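Local coordinates for 4-hydroxyphenylpyruvate dioxygenase (Pseudomonas putida, PDB 5HMQ) that converts 3-dehydroshikimate to protocatechuate with the aid of a divalent metal ion, linking quinate and shikimate breakdown to aromatic metabolism, at the interface of chains A and B. Sequence-based numbering; all coordinates share one arbitrary frame. Chains: chain A/B, 4-hydroxyphenylpyruvate dioxygenase.

Contact 1: the interface of chains A and B. Residues chain A 357-361, 517, 597; chain B 206, 209-210.
B:Glu206 and B:Arg209, one turn apart on helix 204-211 of the xylose isomerase-like barrel, reach into the dioxygenase-like half of the partner subunit, a homodimer contact between unlike domains. B:Arg209 leaves its helix stretched, CG anti to the backbone N, then bends at chi3 (-71°) so that its guanidinium arrives side-on at the end of helix 352-360. B:Arg209 NE and NH2 both donate to A:Glu358 O, NH2 at 2.9 Å and fairly straight, NE longer and more bent. The carbonyl oxygen lies in the guanidinium plane, while both donors stand above the carbonyl plane. One face of the guanidinium rests on the backbone, with A:Gly361 N over its centre. B:Arg209 NH1 turns back to B:Glu206 OE1 of its own chain, a 3.0 Å salt bridge that should steady both groups. B:Glu206 is bent at chi2 and crosses A:Arg517 at about a right angle, with carboxylate and guanidinium stacked 12° apart and B:Glu206 CG over the guanidinium centre. The salt bridge there is long, 3.7 Å from A:Arg517 NE to B:Glu206 OE1. A:Arg597 comes instead tip to tip, its plane turned by 67°; A:Arg597 NH2 makes a 3.1 Å salt bridge to B:Glu206 OE2, but no N-H is aimed at the oxygen. Positive groups of both chains, B:Arg209, A:Arg517 and A:Arg597, gather at this carboxylate and would favour its charged form. A water bridges the two chains, 2.6 Å from B:Arg209 NH2 and 3.2 Å from A:Phe357 O.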
ATOM      1  N   PHE A 357      12.026  11.930  15.892  1.00 43.24           N
ATOM      2  CA  PHE A 357      12.454  10.874  16.806  1.00 43.46           C
ATOM      3  C   PHE A 357      11.266  10.167  17.446  1.00 44.85           C
ATOM      4  O   PHE A 357      11.269   8.939  17.588  1.00 45.74           O
ATOM      5  CB  PHE A 357      13.381  11.447  17.882  1.00 45.92           C
ATOM      6  CG  PHE A 357      13.699  10.477  18.991  1.00 45.75           C
ATOM      7  CD1 PHE A 357      14.519   9.383  18.762  1.00 46.09           C
ATOM      8  CD2 PHE A 357      13.186  10.666  20.265  1.00 44.06           C
ATOM      9  CE1 PHE A 357      14.812   8.490  19.780  1.00 45.17           C
ATOM     10  CE2 PHE A 357      13.476   9.780  21.286  1.00 44.36           C
ATOM     11  CZ  PHE A 357      14.291   8.691  21.045  1.00 45.86           C
ATOM     12  N   GLU A 358      10.250  10.926  17.865  1.00 43.25           N
ATOM     13  CA  GLU A 358       9.072  10.307  18.467  1.00 44.29           C
ATOM     14  C   GLU A 358       8.286   9.482  17.454  1.00 44.79           C
ATOM     15  O   GLU A 358       7.708   8.450  17.815  1.00 45.45           O
ATOM     16  CB  GLU A 358       8.171  11.376  19.087  1.00 43.51           C
ATOM     17  CG  GLU A 358       8.771  12.069  20.300  1.00 45.98           C
ATOM     18  CD  GLU A 358       8.992  11.123  21.466  1.00 49.37           C
ATOM     19  OE1 GLU A 358       8.187  10.181  21.635  1.00 48.32           O
ATOM     20  OE2 GLU A 358       9.973  11.319  22.213  1.00 52.57           O
ATOM     21  N   ALA A 359       8.255   9.914  16.192  1.00 41.92           N
ATOM     22  CA  ALA A 359       7.488   9.201  15.176  1.00 42.97           C
ATOM     23  C   ALA A 359       8.192   7.947  14.671  1.00 46.09           C
ATOM     24  O   ALA A 359       7.522   6.984  14.285  1.00 47.95           O
ATOM     25  CB  ALA A 359       7.186  10.130  13.998  1.00 39.75           C
ATOM     26  N   HIS A 360       9.527   7.927  14.667  1.00 47.57           N
ATOM     27  CA  HIS A 360      10.267   6.846  14.027  1.00 47.85           C
ATOM     28  C   HIS A 360      11.311   6.175  14.909  1.00 47.57           C
ATOM     29  O   HIS A 360      11.804   5.108  14.529  1.00 48.48           O
ATOM     30  CB  HIS A 360      10.966   7.354  12.755  1.00 42.78           C
ATOM     31  CG  HIS A 360      10.030   7.906  11.728  1.00 45.24           C
ATOM     32  ND1 HIS A 360       9.800   9.257  11.578  1.00 44.90           N
ATOM     33  CD2 HIS A 360       9.264   7.290  10.797  1.00 45.99           C
ATOM     34  CE1 HIS A 360       8.934   9.449  10.599  1.00 45.30           C
ATOM     35  NE2 HIS A 360       8.593   8.271  10.108  1.00 47.69           N
ATOM     36  N   GLY A 361      11.667   6.750  16.053  1.00 47.38           N
ATOM     37  CA  GLY A 361      12.762   6.234  16.839  1.00 45.82           C
ATOM     38  C   GLY A 361      14.085   6.783  16.350  1.00 47.42           C
ATOM     39  O   GLY A 361      14.137   7.793  15.642  1.00 46.04           O
ATOM     40  N   ARG A 517      10.588  -2.843  13.115  1.00 63.01           N
ATOM     41  CA  ARG A 517      11.119  -1.488  13.135  1.00 64.91           C
ATOM     42  C   ARG A 517      10.854  -0.694  11.863  1.00 64.96           C
ATOM     43  O   ARG A 517      11.226   0.483  11.804  1.00 68.68           O
ATOM     44  CB  ARG A 517      12.624  -1.525  13.445  1.00 67.72           C
ATOM     45  CG  ARG A 517      12.919  -1.972  14.873  1.00 70.12           C
ATOM     46  CD  ARG A 517      12.055  -1.206  15.879  1.00 70.59           C
ATOM     47  NE  ARG A 517      12.111  -1.767  17.230  1.00 71.58           N
ATOM     48  CZ  ARG A 517      11.180  -2.560  17.755  1.00 72.22           C
ATOM     49  NH1 ARG A 517      10.111  -2.891  17.049  1.00 72.56           N
ATOM     50  NH2 ARG A 517      11.315  -3.020  18.991  1.00 72.60           N
ATOM     51  N   ARG A 597      18.027  -1.599  13.908  1.00 55.43           N
ATOM     52  CA  ARG A 597      17.761  -0.835  12.692  1.00 55.15           C
ATOM     53  C   ARG A 597      18.913  -0.862  11.721  1.00 53.42           C
ATOM     54  O   ARG A 597      19.364  -1.930  11.287  1.00 55.52           O
ATOM     55  CB  ARG A 597      17.486   0.630  12.999  1.00 55.41           C
ATOM     56  CG  ARG A 597      16.923   0.824  14.360  1.00 57.65           C
ATOM     57  CD  ARG A 597      15.518   1.324  14.276  1.00 60.20           C
ATOM     58  NE  ARG A 597      14.931   1.350  15.563  1.00 66.54           N
ATOM     59  CZ  ARG A 597      13.716   1.878  15.790  1.00 66.99           C
ATOM     60  NH1 ARG A 597      12.976   2.430  14.805  1.00 67.49           N
ATOM     61  NH2 ARG A 597      13.204   1.879  17.047  1.00 66.80           N
TER
ATOM     62  N   GLU B 206       6.986   0.888  20.823  1.00 53.31           N
ATOM     63  CA  GLU B 206       7.008   0.449  19.431  1.00 52.60           C
ATOM     64  C   GLU B 206       5.669  -0.147  19.021  1.00 51.47           C
ATOM     65  O   GLU B 206       5.250   0.001  17.867  1.00 53.42           O
ATOM     66  CB  GLU B 206       8.133  -0.565  19.224  1.00 53.57           C
ATOM     67  CG  GLU B 206       9.494  -0.127  19.750  1.00 54.58           C
ATOM     68  CD  GLU B 206      10.172   0.900  18.863  1.00 61.35           C
ATOM     69  OE1 GLU B 206       9.781   1.028  17.682  1.00 62.89           O
ATOM     70  OE2 GLU B 206      11.102   1.580  19.350  1.00 63.93           O
ATOM     71  N   ARG B 209       3.630   2.790  18.165  1.00 44.00           N
ATOM     72  CA  ARG B 209       4.135   3.536  17.018  1.00 45.77           C
ATOM     73  C   ARG B 209       3.650   2.945  15.700  1.00 45.66           C
ATOM     74  O   ARG B 209       3.284   3.688  14.781  1.00 45.97           O
ATOM     75  CB  ARG B 209       5.666   3.558  17.051  1.00 47.49           C
ATOM     76  CG  ARG B 209       6.308   4.137  15.799  1.00 48.12           C
ATOM     77  CD  ARG B 209       7.820   4.304  15.934  1.00 48.87           C
ATOM     78  NE  ARG B 209       8.217   5.383  16.837  1.00 48.45           N
ATOM     79  CZ  ARG B 209       9.024   5.222  17.882  1.00 48.06           C
ATOM     80  NH1 ARG B 209       9.523   4.023  18.155  1.00 46.91           N
ATOM     81  NH2 ARG B 209       9.337   6.257  18.647  1.00 49.15           N
ATOM     82  N   HIS B 210       3.616   1.615  15.591  1.00 48.70           N
ATOM     83  CA  HIS B 210       3.437   0.974  14.298  1.00 49.03           C
ATOM     84  C   HIS B 210       2.137   0.202  14.121  1.00 47.24           C
ATOM     85  O   HIS B 210       1.749  -0.046  12.975  1.00 48.41           O
ATOM     86  CB  HIS B 210       4.599   0.007  14.020  1.00 50.47           C
ATOM     87  CG  HIS B 210       5.945   0.662  13.991  1.00 51.07           C
ATOM     88  ND1 HIS B 210       6.333   1.525  12.989  1.00 50.95           N
ATOM     89  CD2 HIS B 210       7.004   0.560  14.830  1.00 51.73           C
ATOM     90  CE1 HIS B 210       7.568   1.936  13.217  1.00 50.44           C
ATOM     91  NE2 HIS B 210       7.998   1.365  14.328  1.00 51.08           N
TER
HETATM   92  O   HOH W   1      11.239   7.111  20.235  1.00 46.84           O

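Contact 2: the interface of chains A and B. Residues chain A 481-484; chain B 509-512.
This is a backbone-led contact between the second VOC domains of the homodimer, through unlike surfaces: the end of a helix in one subunit receives the start of a strand from the other, tying together the dioxygenase-like halves. B:Ala510 closes helix 505-510, and its carbonyl points across to the partner. Two successive amides share that oxygen, A:Val483 N at 3.0 Å from B:Ala510 O and A:Lys484 N also at 3.0 Å from it. Both donors lie in the carbonyl plane; the bond from A:Lys484 is almost straight (173° at H), that from A:Val483 rather more bent. The negative end of the helix dipole may strengthen this double acceptance. Side chains pack around the pair. A:Val483 sets CG1 anti to the backbone N, so that both its methyls lie against B:Ala512, with A:Val483 CG2 3.7 Å from B:Ala512 CB. Beyond the helix end B:Ala512 takes a left-handed backbone conformation (phi 46°), and its methyl faces the valine. On the far side of the bonded pair A:Lys484 starts extended, bends at chi3, and crosses B:Ile509 obliquely, laying CE and the amine NZ against the B:Ile509 CG2 methyl, with no charged partner among the residues of the contact; A:Lys484 CE lies 3.5 Å from B:Ile509 CG2. The imidazole of B:His511 lies beside the incoming loop, its edge toward A:Leu482 CA and its ND1 3.5 Å from A:Gly481 O.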
ATOM      1  N   GLY A 481      16.382 -16.949  -4.422  1.00 83.59           N
ATOM      2  CA  GLY A 481      15.673 -15.794  -3.906  1.00 84.72           C
ATOM      3  C   GLY A 481      15.952 -14.497  -4.645  1.00 86.32           C
ATOM      4  O   GLY A 481      15.576 -14.342  -5.808  1.00 84.37           O
ATOM      5  N   LEU A 482      16.622 -13.569  -3.962  1.00 86.54           N
ATOM      6  CA  LEU A 482      16.841 -12.229  -4.496  1.00 85.23           C
ATOM      7  C   LEU A 482      17.625 -12.283  -5.802  1.00 82.12           C
ATOM      8  O   LEU A 482      18.666 -12.939  -5.890  1.00 82.22           O
ATOM      9  CB  LEU A 482      17.591 -11.372  -3.474  1.00 87.30           C
ATOM     10  CG  LEU A 482      17.102 -11.344  -2.020  1.00 87.53           C
ATOM     11  CD1 LEU A 482      17.823 -12.387  -1.170  1.00 86.68           C
ATOM     12  CD2 LEU A 482      17.273  -9.954  -1.424  1.00 86.49           C
ATOM     13  N   VAL A 483      17.124 -11.588  -6.821  1.00 79.92           N
ATOM     14  CA  VAL A 483      17.812 -11.544  -8.106  1.00 77.79           C
ATOM     15  C   VAL A 483      18.188 -10.109  -8.450  1.00 74.60           C
ATOM     16  O   VAL A 483      19.358  -9.809  -8.709  1.00 71.90           O
ATOM     17  CB  VAL A 483      16.935 -12.146  -9.219  1.00 79.23           C
ATOM     18  CG1 VAL A 483      17.688 -12.173 -10.549  1.00 77.42           C
ATOM     19  CG2 VAL A 483      16.438 -13.536  -8.834  1.00 79.99           C
ATOM     20  N   LYS A 484      17.199  -9.216  -8.459  1.00 70.68           N
ATOM     21  CA  LYS A 484      17.391  -7.830  -8.871  1.00 67.76           C
ATOM     22  C   LYS A 484      17.302  -6.901  -7.666  1.00 63.85           C
ATOM     23  O   LYS A 484      16.317  -6.931  -6.923  1.00 64.44           O
ATOM     24  CB  LYS A 484      16.385  -7.432  -9.953  1.00 66.85           C
ATOM     25  CG  LYS A 484      16.542  -6.008 -10.459  1.00 66.26           C
ATOM     26  CD  LYS A 484      15.843  -5.838 -11.799  1.00 67.52           C
ATOM     27  CE  LYS A 484      14.337  -5.920 -11.689  1.00 68.79           C
ATOM     28  NZ  LYS A 484      13.689  -5.835 -13.030  1.00 66.85           N
TER
ATOM     29  N   ILE B 509       8.991  -8.786  -8.911  1.00 63.06           N
ATOM     30  CA  ILE B 509      10.052  -8.222  -9.737  1.00 63.58           C
ATOM     31  C   ILE B 509      11.409  -8.531  -9.123  1.00 67.27           C
ATOM     32  O   ILE B 509      12.342  -8.958  -9.813  1.00 68.76           O
ATOM     33  CB  ILE B 509       9.853  -6.705  -9.911  1.00 61.97           C
ATOM     34  CG1 ILE B 509       8.478  -6.396 -10.502  1.00 61.51           C
ATOM     35  CG2 ILE B 509      10.948  -6.122 -10.785  1.00 60.13           C
ATOM     36  CD1 ILE B 509       8.143  -4.920 -10.507  1.00 59.48           C
ATOM     37  N   ALA B 510      11.534  -8.314  -7.809  1.00 70.50           N
ATOM     38  CA  ALA B 510      12.820  -8.473  -7.139  1.00 69.54           C
ATOM     39  C   ALA B 510      13.332  -9.905  -7.203  1.00 72.14           C
ATOM     40  O   ALA B 510      14.534 -10.126  -7.380  1.00 74.21           O
ATOM     41  CB  ALA B 510      12.718  -8.007  -5.691  1.00 67.08           C
ATOM     42  N   HIS B 511      12.449 -10.891  -7.078  1.00 74.65           N
ATOM     43  CA  HIS B 511      12.869 -12.276  -7.224  1.00 75.28           C
ATOM     44  C   HIS B 511      12.720 -12.777  -8.654  1.00 77.93           C
ATOM     45  O   HIS B 511      12.622 -13.992  -8.866  1.00 78.02           O
ATOM     46  CB  HIS B 511      12.092 -13.205  -6.306  1.00 75.05           C
ATOM     47  CG  HIS B 511      12.075 -12.775  -4.863  1.00 77.14           C
ATOM     48  ND1 HIS B 511      13.223 -12.401  -4.170  1.00 77.39           N
ATOM     49  CD2 HIS B 511      11.063 -12.765  -3.957  1.00 79.55           C
ATOM     50  CE1 HIS B 511      12.900 -12.105  -2.925  1.00 79.13           C
ATOM     51  NE2 HIS B 511      11.601 -12.321  -2.771  1.00 80.69           N
ATOM     52  N   ALA B 512      12.697 -11.871  -9.632  1.00 78.59           N
ATOM     53  CA  ALA B 512      12.667 -12.214 -11.045  1.00 78.77           C
ATOM     54  C   ALA B 512      11.662 -13.302 -11.400  1.00 78.32           C
ATOM     55  O   ALA B 512      11.951 -14.150 -12.252  1.00 79.23           O
ATOM     56  CB  ALA B 512      14.063 -12.630 -11.514  1.00 78.61           C
TER

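Contact 3: the interface of chains A and B. Residues chain A 249-251, 454; chain B 248-251.
With OG anti to its carbonyl carbon and beside its backbone N (chi1 -43°), A:Ser454 sends its hydroxyl across the dimer to the loop of the xylose isomerase-like TIM barrel that leads into helix 252-276. A:Ser454 ends the short 3-10 helix 452-454 of the second VOC domain. A:Ser454 OG lies 2.7 Å from the backbone carbonyl B:Arg248 O, a short hydrogen bond from the hydroxyl that meets the C=O almost at a right angle. As modelled, B:Ala249 then turns with a positive phi of 70°, and its carbonyl oxygen comes up against the proline ring of the other chain, B:Ala249 O being 3.4 Å from A:Pro251 CD. Next to this, the same residue of both subunits meets its copy near the two-fold axis: A:Pro251 CA and B:Pro251 CA are 3.9 Å apart, and each CB leans toward the opposite CA. Each ring brings its CG to the opposite alanine backbone, at 4.0 Å for A:Pro251 CG to B:Ala249 CA and 4.0 Å for B:Pro251 CG to A:Ala249 CA. The loops differ as modelled, A:Ala250 having a phi of 53°, B:Ala250 a negative one; B:Arg248, after a cis peptide bond, and B:Ala249 have incomplete side chains, so this stretch is tentative.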
ATOM      1  N   ALA A 249      -5.593   0.354  -1.499  1.00 73.33           N
ATOM      2  CA  ALA A 249      -4.420   1.217  -1.444  1.00 70.56           C
ATOM      3  C   ALA A 249      -4.436   2.211  -2.596  1.00 68.48           C
ATOM      4  O   ALA A 249      -5.504   2.681  -3.001  1.00 68.39           O
ATOM      5  CB  ALA A 249      -3.131   0.394  -1.460  1.00 69.65           C
ATOM      6  N   ALA A 250      -3.257   2.515  -3.133  1.00 66.94           N
ATOM      7  CA  ALA A 250      -3.071   3.484  -4.203  1.00 62.36           C
ATOM      8  C   ALA A 250      -3.703   4.817  -3.820  1.00 59.18           C
ATOM      9  O   ALA A 250      -4.880   5.057  -4.118  1.00 59.60           O
ATOM     10  CB  ALA A 250      -3.663   2.961  -5.514  1.00 60.13           C
ATOM     11  N   PRO A 251      -2.948   5.715  -3.190  1.00 55.08           N
ATOM     12  CA  PRO A 251      -3.503   7.027  -2.828  1.00 55.66           C
ATOM     13  C   PRO A 251      -3.820   7.823  -4.083  1.00 54.37           C
ATOM     14  O   PRO A 251      -2.933   8.144  -4.877  1.00 54.19           O
ATOM     15  CB  PRO A 251      -2.389   7.668  -1.991  1.00 55.83           C
ATOM     16  CG  PRO A 251      -1.142   6.964  -2.407  1.00 54.73           C
ATOM     17  CD  PRO A 251      -1.544   5.564  -2.770  1.00 53.96           C
ATOM     18  N   SER A 454       5.490   2.279  -1.928  1.00 51.57           N
ATOM     19  CA  SER A 454       5.957   3.654  -2.014  1.00 49.97           C
ATOM     20  C   SER A 454       7.270   3.792  -2.767  1.00 49.00           C
ATOM     21  O   SER A 454       7.722   4.916  -2.994  1.00 46.22           O
ATOM     22  CB  SER A 454       6.124   4.243  -0.612  1.00 48.97           C
ATOM     23  OG  SER A 454       5.029   3.899   0.217  1.00 52.56           O
TER
ATOM     24  N   ARG B 248       3.907   4.866   4.252  1.00 67.92           N
ATOM     25  CA  ARG B 248       4.200   5.488   2.975  1.00 67.99           C
ATOM     26  C   ARG B 248       3.062   5.345   1.977  1.00 69.14           C
ATOM     27  O   ARG B 248       2.749   4.238   1.534  1.00 68.56           O
ATOM     28  N   ALA B 249       2.438   6.469   1.624  1.00 69.83           N
ATOM     29  CA  ALA B 249       1.391   6.475   0.619  1.00 66.57           C
ATOM     30  C   ALA B 249       0.097   5.812   1.050  1.00 65.03           C
ATOM     31  O   ALA B 249      -0.431   4.944   0.348  1.00 64.10           O
ATOM     32  N   ALA B 250      -0.416   6.212   2.207  1.00 62.03           N
ATOM     33  CA  ALA B 250      -1.687   5.715   2.730  1.00 58.27           C
ATOM     34  C   ALA B 250      -2.843   6.472   2.083  1.00 59.09           C
ATOM     35  O   ALA B 250      -2.858   7.707   2.113  1.00 59.52           O
ATOM     36  CB  ALA B 250      -1.743   5.857   4.248  1.00 56.12           C
ATOM     37  N   PRO B 251      -3.821   5.777   1.479  1.00 58.43           N
ATOM     38  CA  PRO B 251      -4.920   6.494   0.816  1.00 56.48           C
ATOM     39  C   PRO B 251      -5.725   7.337   1.792  1.00 54.65           C
ATOM     40  O   PRO B 251      -6.392   6.821   2.694  1.00 53.00           O
ATOM     41  CB  PRO B 251      -5.770   5.365   0.217  1.00 54.73           C
ATOM     42  CG  PRO B 251      -5.455   4.167   1.049  1.00 55.36           C
ATOM     43  CD  PRO B 251      -4.025   4.319   1.488  1.00 57.20           C
TER

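The contacts share no residues. Contacts 1 and 2 lie farthest apart, about 29 Å between the centres of their C-alpha atoms; contact 3 is about 19 Å from contact 1 and 23 Å from contact 2. Contact 1 sets a barrel against the partner's dioxygenase-like half, contact 2 joins second VOC domains, and contact 3, beside the two-fold axis, brings barrel loops together with a VOC residue. Contacts 1 and 2 recur with the chains exchanged, while the proline pair of contact 3 is its own counterpart. Both halves of the fusion therefore build the homodimer, which may be how the C-terminal half supports dehydratase activity.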